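Local coordinates for protein 6-phospho-beta-glucosidase BglT (Thermotoga maritima, PDB 1UP7) that hydrolyses cellobiose 6'-phosphate to glucose 6-phosphate and glucose, using NAD+ and a manganese ion as cofactors, at residues L195-K200 and P242-Y247; V236-N241 and K352-A357; D330-E335 and F360-K365. All blocks are in the same frame, centred on the assembly; numbering follows the deposited sequence.

Interaction 1 (L195-K200 and P242-Y247); sequences LSFIEK and PYLRYY. With G6P (6-O-phosphono-alpha-D-glucopyranose), chain J.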
loop_
_atom_site.group_PDB
_atom_site.type_symbol
_atom_site.label_atom_id
_atom_site.label_comp_id
_atom_site.label_asym_id
_atom_site.label_seq_id
_atom_site.Cartn_x
_atom_site.Cartn_y
_atom_site.Cartn_z
ATOM N N LEU A 195 -15.001 -19.097 -4.811
ATOM C CA LEU A 195 -14.458 -18.841 -3.487
ATOM C C LEU A 195 -14.841 -17.411 -3.112
ATOM O O LEU A 195 -13.998 -16.543 -2.889
ATOM C CB LEU A 195 -12.952 -19.018 -3.526
ATOM C CG LEU A 195 -12.255 -19.257 -2.194
ATOM C CD1 LEU A 195 -12.289 -20.710 -1.796
ATOM C CD2 LEU A 195 -10.848 -18.746 -2.249
ATOM N N SER A 196 -16.143 -17.173 -3.100
ATOM C CA SER A 196 -16.675 -15.838 -3.001
ATOM C C SER A 196 -17.674 -15.750 -1.860
ATOM O O SER A 196 -18.190 -16.782 -1.389
ATOM C CB SER A 196 -17.332 -15.450 -4.336
ATOM O OG SER A 196 -18.448 -16.301 -4.625
ATOM N N PHE A 197 -17.920 -14.510 -1.435
ATOM C CA PHE A 197 -18.617 -14.220 -0.196
ATOM C C PHE A 197 -19.531 -13.031 -0.442
ATOM O O PHE A 197 -19.164 -12.091 -1.142
ATOM C CB PHE A 197 -17.601 -13.952 0.920
ATOM C CG PHE A 197 -16.610 -15.073 1.107
ATOM C CD1 PHE A 197 -15.457 -15.151 0.302
ATOM C CD2 PHE A 197 -16.851 -16.074 2.045
ATOM C CE1 PHE A 197 -14.560 -16.188 0.440
ATOM C CE2 PHE A 197 -15.957 -17.103 2.215
ATOM C CZ PHE A 197 -14.801 -17.173 1.414
ATOM N N ILE A 198 -20.727 -13.071 0.121
ATOM C CA ILE A 198 -21.613 -11.926 0.068
ATOM C C ILE A 198 -21.788 -11.425 1.485
ATOM O O ILE A 198 -22.162 -12.189 2.390
ATOM C CB ILE A 198 -22.985 -12.296 -0.604
ATOM C CG1 ILE A 198 -22.768 -12.725 -2.049
ATOM C CG2 ILE A 198 -23.992 -11.118 -0.534
ATOM C CD1 ILE A 198 -23.970 -13.412 -2.703
ATOM N N GLU A 199 -21.525 -10.138 1.656
ATOM C CA GLU A 199 -21.561 -9.506 2.961
ATOM C C GLU A 199 -22.834 -8.691 3.135
ATOM O O GLU A 199 -23.383 -8.627 4.245
ATOM C CB GLU A 199 -20.309 -8.635 3.129
ATOM C CG GLU A 199 -19.958 -8.251 4.558
ATOM C CD GLU A 199 -18.514 -7.781 4.696
ATOM O OE1 GLU A 199 -17.668 -8.071 3.825
ATOM O OE2 GLU A 199 -18.213 -7.112 5.685
ATOM N N LYS A 200 -23.290 -8.072 2.051
ATOM C CA LYS A 200 -24.480 -7.211 2.081
ATOM C C LYS A 200 -25.352 -7.442 0.860
ATOM O O LYS A 200 -24.851 -7.702 -0.229
ATOM C CB LYS A 200 -24.102 -5.700 2.181
ATOM C CG LYS A 200 -23.111 -5.367 3.329
ATOM C CD LYS A 200 -23.668 -4.401 4.353
ATOM C CE LYS A 200 -23.890 -5.038 5.741
ATOM N NZ LYS A 200 -25.168 -4.451 6.401
ATOM N N PRO A 242 -21.262 -21.907 -2.635
ATOM C CA PRO A 242 -21.480 -23.328 -2.259
ATOM C C PRO A 242 -20.203 -24.164 -2.378
ATOM O O PRO A 242 -20.057 -25.162 -1.686
ATOM C CB PRO A 242 -22.532 -23.836 -3.278
ATOM C CG PRO A 242 -23.148 -22.593 -3.893
ATOM C CD PRO A 242 -22.117 -21.475 -3.763
ATOM N N TYR A 243 -19.279 -23.714 -3.213
ATOM C CA TYR A 243 -17.981 -24.372 -3.355
ATOM C C TYR A 243 -17.132 -24.345 -2.099
ATOM O O TYR A 243 -16.159 -25.101 -2.011
ATOM C CB TYR A 243 -17.190 -23.736 -4.478
ATOM C CG TYR A 243 -17.565 -24.250 -5.847
ATOM C CD1 TYR A 243 -18.717 -23.774 -6.511
ATOM C CD2 TYR A 243 -16.759 -25.203 -6.495
ATOM C CE1 TYR A 243 -19.056 -24.256 -7.784
ATOM C CE2 TYR A 243 -17.089 -25.700 -7.744
ATOM C CZ TYR A 243 -18.219 -25.227 -8.390
ATOM O OH TYR A 243 -18.539 -25.726 -9.635
ATOM N N LEU A 244 -17.489 -23.475 -1.154
ATOM C CA LEU A 244 -16.788 -23.409 0.117
ATOM C C LEU A 244 -16.989 -24.704 0.883
ATOM O O LEU A 244 -16.224 -25.002 1.764
ATOM C CB LEU A 244 -17.214 -22.194 0.954
ATOM C CG LEU A 244 -16.246 -21.000 0.940
ATOM C CD1 LEU A 244 -14.738 -21.376 1.148
ATOM C CD2 LEU A 244 -16.418 -20.203 -0.370
ATOM N N ARG A 245 -18.011 -25.465 0.524
ATOM C CA ARG A 245 -18.293 -26.746 1.167
ATOM C C ARG A 245 -17.076 -27.670 1.106
ATOM O O ARG A 245 -16.857 -28.452 2.018
ATOM C CB ARG A 245 -19.439 -27.475 0.476
ATOM C CG ARG A 245 -20.834 -27.115 0.956
ATOM C CD ARG A 245 -21.929 -27.774 0.061
ATOM N NE ARG A 245 -21.413 -27.796 -1.321
ATOM C CZ ARG A 245 -21.847 -28.570 -2.306
ATOM N NH1 ARG A 245 -22.817 -29.460 -2.086
ATOM N NH2 ARG A 245 -21.293 -28.463 -3.522
ATOM N N TYR A 246 -16.303 -27.575 0.025
ATOM C CA TYR A 246 -15.131 -28.447 -0.179
ATOM C C TYR A 246 -14.021 -28.139 0.786
ATOM O O TYR A 246 -13.264 -29.034 1.134
ATOM C CB TYR A 246 -14.587 -28.388 -1.622
ATOM C CG TYR A 246 -15.591 -28.870 -2.643
ATOM C CD1 TYR A 246 -15.867 -30.222 -2.798
ATOM C CD2 TYR A 246 -16.290 -27.959 -3.448
ATOM C CE1 TYR A 246 -16.818 -30.669 -3.720
ATOM C CE2 TYR A 246 -17.242 -28.383 -4.370
ATOM C CZ TYR A 246 -17.511 -29.739 -4.487
ATOM O OH TYR A 246 -18.456 -30.159 -5.404
ATOM N N TYR A 247 -13.951 -26.885 1.213
ATOM C CA TYR A 247 -13.007 -26.444 2.218
ATOM C C TYR A 247 -13.509 -26.688 3.620
ATOM O O TYR A 247 -12.792 -27.304 4.384
ATOM C CB TYR A 247 -12.732 -24.970 2.034
ATOM C CG TYR A 247 -12.009 -24.665 0.761
ATOM C CD1 TYR A 247 -12.714 -24.510 -0.434
ATOM C CD2 TYR A 247 -10.637 -24.504 0.753
ATOM C CE1 TYR A 247 -12.074 -24.219 -1.600
ATOM C CE2 TYR A 247 -9.965 -24.177 -0.420
ATOM C CZ TYR A 247 -10.690 -24.044 -1.590
ATOM O OH TYR A 247 -10.066 -23.727 -2.759
HETATM C C1 G6P J . -21.618 -24.484 -11.529
HETATM C C2 G6P J . -20.269 -23.715 -11.574
HETATM C C3 G6P J . -19.606 -23.913 -12.937
HETATM C C4 G6P J . -19.342 -25.401 -13.099
HETATM C C5 G6P J . -20.699 -26.131 -13.111
HETATM C C6 G6P J . -20.495 -27.635 -13.225
HETATM O O1 G6P J . -22.303 -24.415 -10.265
HETATM O O2 G6P J . -20.402 -22.314 -11.337
HETATM O O3 G6P J . -18.410 -23.141 -13.094
HETATM O O4 G6P J . -18.549 -25.650 -14.260
HETATM O O5 G6P J . -21.455 -25.873 -11.900
HETATM O O6 G6P J . -21.566 -28.245 -13.927
HETATM P P G6P J . -21.353 -29.638 -14.707
HETATM O O1P G6P J . -22.624 -29.873 -15.491
HETATM O O2P G6P J . -21.120 -30.848 -13.816
HETATM O O3P G6P J . -20.186 -29.450 -15.635
#
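L195 meets Y247 and L244 together through its CD1 methyl. That methyl lies 3.5 Å from Y247 CE1 and also comes near CZ and OH, approaching the ring obliquely, the two side chains crossing at about a right angle; L195 CD1 to L244 CD1 is 3.9 Å. CG of L195 is anti to the backbone N (chi1 -160°), and chi2 of 84° then sets CD1 against L244 and Y247. Two residues along the strand, F197 CZ lies 3.9 Å from CD2 of the same L244, whose CG is nearly as close to F197 CE2 and CZ, again an oblique approach. No hydrogen bond crosses between the segments; the junction is an apolar one between strand 195-203 and the turn that leads into the short helix 245-248, in the C-terminal domain of a family 4 glycosidase. Y243, the proton acceptor of the active site, starts from this same turn, its CB directed toward the strand but its ring leading away into the glucose 6-phosphate pocket. There Y243 OH lies 3.3 Å from C2 of the sugar, which sits at the ring's edge. A phenylalanine here would lack the hydroxyl that faces C2, and the site would probably be left without its proton acceptor. Further out, Y243 meets the ring of H194, a manganese ligand, and Y243 N is hydrogen-bonded to N241 OD1. S196 OG bonds to Y189 OH and N241 ND2. P242 O accepts from R245 N and R245 NE, which reach it from opposite faces of its plane, the latter at 3.0 Å, while R245 NH1 forms a salt bridge with E226.

Interaction 2 (V236-N241 and K352-A357); sequences VRLIVN and KGDHFA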
loop_
_atom_site.group_PDB
_atom_site.type_symbol
_atom_site.label_atom_id
_atom_site.label_comp_id
_atom_site.label_asym_id
_atom_site.label_seq_id
_atom_site.Cartn_x
_atom_site.Cartn_y
_atom_site.Cartn_z
ATOM N N VAL A 236 -20.634 -16.732 11.088
ATOM C CA VAL A 236 -19.766 -16.252 10.046
ATOM C C VAL A 236 -20.302 -14.945 9.455
ATOM O O VAL A 236 -19.528 -14.097 9.020
ATOM C CB VAL A 236 -19.657 -17.307 8.927
ATOM C CG1 VAL A 236 -18.883 -16.780 7.742
ATOM C CG2 VAL A 236 -19.020 -18.592 9.453
ATOM N N ARG A 237 -21.622 -14.807 9.433
ATOM C CA ARG A 237 -22.313 -13.623 8.887
ATOM C C ARG A 237 -21.898 -13.244 7.457
ATOM O O ARG A 237 -21.786 -12.077 7.102
ATOM C CB ARG A 237 -22.236 -12.411 9.829
ATOM C CG ARG A 237 -23.031 -12.571 11.101
ATOM C CD ARG A 237 -23.401 -11.237 11.752
ATOM N NE ARG A 237 -24.740 -10.751 11.366
ATOM C CZ ARG A 237 -25.716 -11.491 10.800
ATOM N NH1 ARG A 237 -25.536 -12.776 10.517
ATOM N NH2 ARG A 237 -26.884 -10.935 10.504
ATOM N N LEU A 238 -21.694 -14.258 6.641
ATOM C CA LEU A 238 -21.413 -14.105 5.216
ATOM C C LEU A 238 -22.234 -15.161 4.473
ATOM O O LEU A 238 -22.404 -16.317 4.942
ATOM C CB LEU A 238 -19.924 -14.357 4.875
ATOM C CG LEU A 238 -18.786 -13.477 5.424
ATOM C CD1 LEU A 238 -17.394 -14.031 5.027
ATOM C CD2 LEU A 238 -18.955 -12.048 4.928
ATOM N N ILE A 239 -22.756 -14.787 3.316
ATOM C CA ILE A 239 -23.355 -15.799 2.466
ATOM C C ILE A 239 -22.227 -16.309 1.597
ATOM O O ILE A 239 -21.516 -15.550 0.965
ATOM C CB ILE A 239 -24.544 -15.274 1.602
ATOM C CG1 ILE A 239 -25.717 -14.854 2.472
ATOM C CG2 ILE A 239 -25.025 -16.352 0.617
ATOM C CD1 ILE A 239 -26.395 -13.634 1.993
ATOM N N VAL A 240 -22.055 -17.614 1.593
ATOM C CA VAL A 240 -20.860 -18.231 1.078
ATOM C C VAL A 240 -21.126 -18.954 -0.255
ATOM O O VAL A 240 -22.154 -19.567 -0.453
ATOM C CB VAL A 240 -20.256 -19.172 2.155
ATOM C CG1 VAL A 240 -20.927 -20.591 2.187
ATOM C CG2 VAL A 240 -18.809 -19.289 1.947
ATOM N N ASN A 241 -20.210 -18.839 -1.196
ATOM C CA ASN A 241 -20.271 -19.669 -2.418
ATOM C C ASN A 241 -20.367 -21.151 -2.015
ATOM O O ASN A 241 -19.651 -21.599 -1.148
ATOM C CB ASN A 241 -19.033 -19.403 -3.283
ATOM C CG ASN A 241 -19.097 -20.039 -4.699
ATOM O OD1 ASN A 241 -19.272 -21.253 -4.869
ATOM N ND2 ASN A 241 -18.896 -19.207 -5.722
ATOM N N LYS A 352 -13.915 -2.783 3.328
ATOM C CA LYS A 352 -12.999 -3.804 3.802
ATOM C C LYS A 352 -13.614 -5.188 3.648
ATOM O O LYS A 352 -14.829 -5.349 3.813
ATOM C CB LYS A 352 -12.683 -3.590 5.294
ATOM C CG LYS A 352 -11.852 -2.327 5.626
ATOM C CD LYS A 352 -11.899 -2.014 7.148
ATOM C CE LYS A 352 -10.777 -1.019 7.539
ATOM N NZ LYS A 352 -11.242 0.158 8.358
ATOM N N GLY A 353 -12.771 -6.172 3.347
ATOM C CA GLY A 353 -13.172 -7.561 3.356
ATOM C C GLY A 353 -13.026 -8.178 4.750
ATOM O O GLY A 353 -12.129 -7.814 5.527
ATOM N N ASP A 354 -13.923 -9.118 5.046
ATOM C CA ASP A 354 -13.986 -9.854 6.301
ATOM C C ASP A 354 -12.762 -10.801 6.432
ATOM O O ASP A 354 -12.401 -11.481 5.465
ATOM C CB ASP A 354 -15.323 -10.638 6.284
ATOM C CG ASP A 354 -15.594 -11.420 7.566
ATOM O OD1 ASP A 354 -14.912 -12.434 7.787
ATOM O OD2 ASP A 354 -16.467 -11.109 8.402
ATOM N N HIS A 355 -12.143 -10.866 7.616
ATOM C CA HIS A 355 -10.928 -11.676 7.817
ATOM C C HIS A 355 -11.159 -13.130 7.464
ATOM O O HIS A 355 -10.261 -13.789 6.956
ATOM C CB HIS A 355 -10.391 -11.576 9.253
ATOM C CG HIS A 355 -10.040 -10.179 9.666
ATOM N ND1 HIS A 355 -10.421 -9.639 10.877
ATOM C CD2 HIS A 355 -9.348 -9.209 9.022
ATOM C CE1 HIS A 355 -9.991 -8.394 10.953
ATOM N NE2 HIS A 355 -9.326 -8.114 9.849
ATOM N N PHE A 356 -12.370 -13.625 7.719
ATOM C CA PHE A 356 -12.728 -15.024 7.440
ATOM C C PHE A 356 -12.635 -15.270 5.947
ATOM O O PHE A 356 -12.049 -16.251 5.491
ATOM C CB PHE A 356 -14.163 -15.323 7.890
ATOM C CG PHE A 356 -14.595 -16.755 7.700
ATOM C CD1 PHE A 356 -14.357 -17.710 8.690
ATOM C CD2 PHE A 356 -15.254 -17.158 6.532
ATOM C CE1 PHE A 356 -14.784 -19.027 8.534
ATOM C CE2 PHE A 356 -15.665 -18.476 6.364
ATOM C CZ PHE A 356 -15.430 -19.419 7.378
ATOM N N ALA A 357 -13.222 -14.376 5.176
ATOM C CA ALA A 357 -13.072 -14.430 3.721
ATOM C C ALA A 357 -11.598 -14.276 3.261
ATOM O O ALA A 357 -11.150 -14.992 2.369
ATOM C CB ALA A 357 -13.964 -13.407 3.039
#
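L238 reaches across to the start of helix 355-376 with its CD1 methyl, which lies 4.0 Å from A357 CB and about equally far from D354 OD1. Its CD2 rests near D354 CB, so both methyls lie against the N-cap residue; CD1 also comes within 4.1 Å of F356 CD2. The phenyl ring of F356 takes its main contact from V236: CG1 sits over one face, 4.1 Å from the ring centroid and shifted toward the CD2–CE2 rim, a CH-pi contact with the two side chains crossing at about a right angle. F356 CB points toward 236-241, and its CG is anti to the backbone N (chi1 -177°). D354 is the N-cap of the helix: its OD1 accepts from F356 N at 2.8 Å, on the anti side of the carboxylate. The other oxygen, OD2, forms a salt bridge with K385 of the second subunit, whose NZ also bonds to V236 O, so one lysine ties both segments to the neighbouring chain. V236 ends helix 230-236, R237 leaves it with positive phi, and the chain enters strand 239-240, which pairs antiparallel with strand 195-203; F197 of that strand packs against L238, V240 and A357, between the small sheet and the start of helix 355-376.

Interaction 3 (D330-E335 and F360-K365); sequences DDYVLE and FIHAVK
Y332 OH and H362 ND1 share a hydrogen bond of 2.8 Å, whose proton may sit on either atom; the hydroxyl meets the imidazole at its edge, in plane. The two rings come rim to rim with their planes at 81°. The second polar link is K365 NZ to V333 O, 2.9 Å, approaching one lone pair within the plane of the carbonyl. The same ammonium forms salt bridges with E368 and E149, and E149 also accepts from V333 N, so the positive charge is likely to be well balanced in this buried place. K365 reaches the strand by a folded route: CG is anti to the backbone N, then the chain bends at chi2 (65°) and chi3 (57°). Its CG lies over the centre of the Y332 ring, 3.5 Å from the centroid, a CH-pi contact in which the two side chains pass alongside one another, pointing opposite ways. Beside this, I361 CG2 meets the ring at its edge, 4.1 Å from Y332 CD2, and touches L334 CD2 at 4.0 Å, so that one methyl touches both Y332 and L334. H362 also stacks on H362 of the second subunit, whose Y332 packs on it too, placing the tyrosine–histidine pair at a subunit interface. Strand 333-341, central in its three-stranded antiparallel sheet, touches two helices at its start: helix 144-155, where V333 packs on T148, R152 and N153, and helix 355-376, through L334.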
loop_
_atom_site.group_PDB
_atom_site.type_symbol
_atom_site.label_atom_id
_atom_site.label_comp_id
_atom_site.label_asym_id
_atom_site.label_seq_id
_atom_site.Cartn_x
_atom_site.Cartn_y
_atom_site.Cartn_z
ATOM N N ASP A 330 -4.165 -4.420 -4.743
ATOM C CA ASP A 330 -4.784 -4.007 -5.996
ATOM C C ASP A 330 -4.705 -5.032 -7.125
ATOM O O ASP A 330 -5.611 -5.124 -7.946
ATOM C CB ASP A 330 -4.142 -2.727 -6.518
ATOM C CG ASP A 330 -4.312 -1.571 -5.593
ATOM O OD1 ASP A 330 -5.234 -1.614 -4.741
ATOM O OD2 ASP A 330 -3.544 -0.560 -5.675
ATOM N N ASP A 331 -3.584 -5.741 -7.198
ATOM C CA ASP A 331 -3.324 -6.660 -8.303
ATOM C C ASP A 331 -3.996 -8.021 -8.143
ATOM O O ASP A 331 -3.942 -8.819 -9.074
ATOM C CB ASP A 331 -1.812 -6.866 -8.489
ATOM C CG ASP A 331 -1.132 -7.269 -7.190
ATOM O OD1 ASP A 331 -1.181 -8.448 -6.784
ATOM O OD2 ASP A 331 -0.585 -6.437 -6.446
ATOM N N TYR A 332 -4.606 -8.319 -6.998
ATOM C CA TYR A 332 -5.344 -9.597 -6.897
ATOM C C TYR A 332 -6.474 -9.558 -7.911
ATOM O O TYR A 332 -7.292 -8.619 -7.889
ATOM C CB TYR A 332 -5.951 -9.809 -5.514
ATOM C CG TYR A 332 -5.076 -10.445 -4.435
ATOM C CD1 TYR A 332 -3.666 -10.338 -4.456
ATOM C CD2 TYR A 332 -5.672 -11.137 -3.377
ATOM C CE1 TYR A 332 -2.879 -10.920 -3.441
ATOM C CE2 TYR A 332 -4.894 -11.745 -2.361
ATOM C CZ TYR A 332 -3.511 -11.613 -2.398
ATOM O OH TYR A 332 -2.792 -12.155 -1.383
ATOM N N VAL A 333 -6.518 -10.530 -8.827
ATOM C CA VAL A 333 -7.758 -10.759 -9.579
ATOM C C VAL A 333 -8.809 -11.326 -8.616
ATOM O O VAL A 333 -8.558 -12.335 -7.928
ATOM C CB VAL A 333 -7.558 -11.712 -10.787
ATOM C CG1 VAL A 333 -8.887 -12.236 -11.299
ATOM C CG2 VAL A 333 -6.757 -10.998 -11.923
ATOM N N LEU A 334 -9.953 -10.655 -8.549
ATOM C CA LEU A 334 -11.068 -11.070 -7.726
ATOM C C LEU A 334 -12.327 -11.147 -8.579
ATOM O O LEU A 334 -12.370 -10.622 -9.691
ATOM C CB LEU A 334 -11.303 -10.048 -6.600
ATOM C CG LEU A 334 -10.115 -9.797 -5.673
ATOM C CD1 LEU A 334 -10.447 -8.650 -4.714
ATOM C CD2 LEU A 334 -9.711 -11.071 -4.948
ATOM N N GLU A 335 -13.353 -11.790 -8.035
ATOM C CA GLU A 335 -14.692 -11.756 -8.622
ATOM C C GLU A 335 -15.511 -10.733 -7.807
ATOM O O GLU A 335 -15.772 -10.951 -6.631
ATOM C CB GLU A 335 -15.284 -13.180 -8.605
ATOM C CG GLU A 335 -16.655 -13.333 -9.246
ATOM C CD GLU A 335 -17.088 -14.799 -9.333
ATOM O OE1 GLU A 335 -17.727 -15.317 -8.387
ATOM O OE2 GLU A 335 -16.764 -15.435 -10.366
ATOM N N PHE A 360 -9.284 -17.434 3.244
ATOM C CA PHE A 360 -9.342 -18.249 2.026
ATOM C C PHE A 360 -8.760 -17.545 0.800
ATOM O O PHE A 360 -7.984 -18.144 0.081
ATOM C CB PHE A 360 -10.762 -18.731 1.715
ATOM C CG PHE A 360 -11.347 -19.601 2.797
ATOM C CD1 PHE A 360 -10.995 -20.952 2.890
ATOM C CD2 PHE A 360 -12.237 -19.069 3.716
ATOM C CE1 PHE A 360 -11.529 -21.751 3.891
ATOM C CE2 PHE A 360 -12.783 -19.862 4.710
ATOM C CZ PHE A 360 -12.418 -21.196 4.803
ATOM N N ILE A 361 -9.126 -16.284 0.570
ATOM C CA ILE A 361 -8.701 -15.602 -0.630
ATOM C C ILE A 361 -7.172 -15.530 -0.747
ATOM O O ILE A 361 -6.616 -15.814 -1.827
ATOM C CB ILE A 361 -9.316 -14.186 -0.714
ATOM C CG1 ILE A 361 -10.873 -14.243 -0.748
ATOM C CG2 ILE A 361 -8.702 -13.402 -1.882
ATOM C CD1 ILE A 361 -11.535 -12.875 -0.532
ATOM N N HIS A 362 -6.496 -15.142 0.347
ATOM C CA HIS A 362 -5.047 -15.027 0.337
ATOM C C HIS A 362 -4.430 -16.407 0.018
ATOM O O HIS A 362 -3.584 -16.524 -0.855
ATOM C CB HIS A 362 -4.530 -14.548 1.709
ATOM C CG HIS A 362 -4.602 -13.075 1.933
ATOM N ND1 HIS A 362 -4.023 -12.156 1.078
ATOM C CD2 HIS A 362 -5.138 -12.356 2.953
ATOM C CE1 HIS A 362 -4.213 -10.936 1.550
ATOM N NE2 HIS A 362 -4.869 -11.029 2.695
ATOM N N ALA A 363 -4.847 -17.451 0.729
ATOM C CA ALA A 363 -4.205 -18.765 0.577
ATOM C C ALA A 363 -4.352 -19.300 -0.857
ATOM O O ALA A 363 -3.401 -19.791 -1.482
ATOM C CB ALA A 363 -4.787 -19.819 1.620
ATOM N N VAL A 364 -5.556 -19.183 -1.394
ATOM C CA VAL A 364 -5.767 -19.667 -2.738
ATOM C C VAL A 364 -5.088 -18.772 -3.772
ATOM O O VAL A 364 -4.562 -19.273 -4.774
ATOM C CB VAL A 364 -7.261 -19.855 -3.009
ATOM C CG1 VAL A 364 -7.514 -20.197 -4.473
ATOM C CG2 VAL A 364 -7.792 -20.974 -2.074
ATOM N N LYS A 365 -5.050 -17.459 -3.534
ATOM C CA LYS A 365 -4.330 -16.581 -4.458
ATOM C C LYS A 365 -2.823 -16.935 -4.519
ATOM O O LYS A 365 -2.196 -16.898 -5.616
ATOM C CB LYS A 365 -4.574 -15.103 -4.134
ATOM C CG LYS A 365 -3.811 -14.086 -5.001
ATOM C CD LYS A 365 -4.223 -14.075 -6.512
ATOM C CE LYS A 365 -5.735 -13.796 -6.681
ATOM N NZ LYS A 365 -6.324 -14.158 -8.016
#

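In the fold
All three interactions lie in the C-terminal domain of this family 4 glycosidase. The centres of interactions 1 and 2 are about 8 Å apart, and they share the small antiparallel sheet: strand 195-203 of interaction 1 pairs with strand 239-240 of interaction 2, which is followed in the chain, after a short turn, by helix 245-248. Interaction 3 lies about 13 and 14 Å from the other two, centre to centre, and uses helix 355-376, whose start belongs to interaction 2; V364 and F360 of this helix also pack on L195 and Y247. Along the chain, interaction 1 closes before interaction 3 opens, whereas interaction 2 crosses both. Helix 355-376 thus links the sheet beside the active-site tyrosine to the second subunit, which interactions 2 and 3 touch.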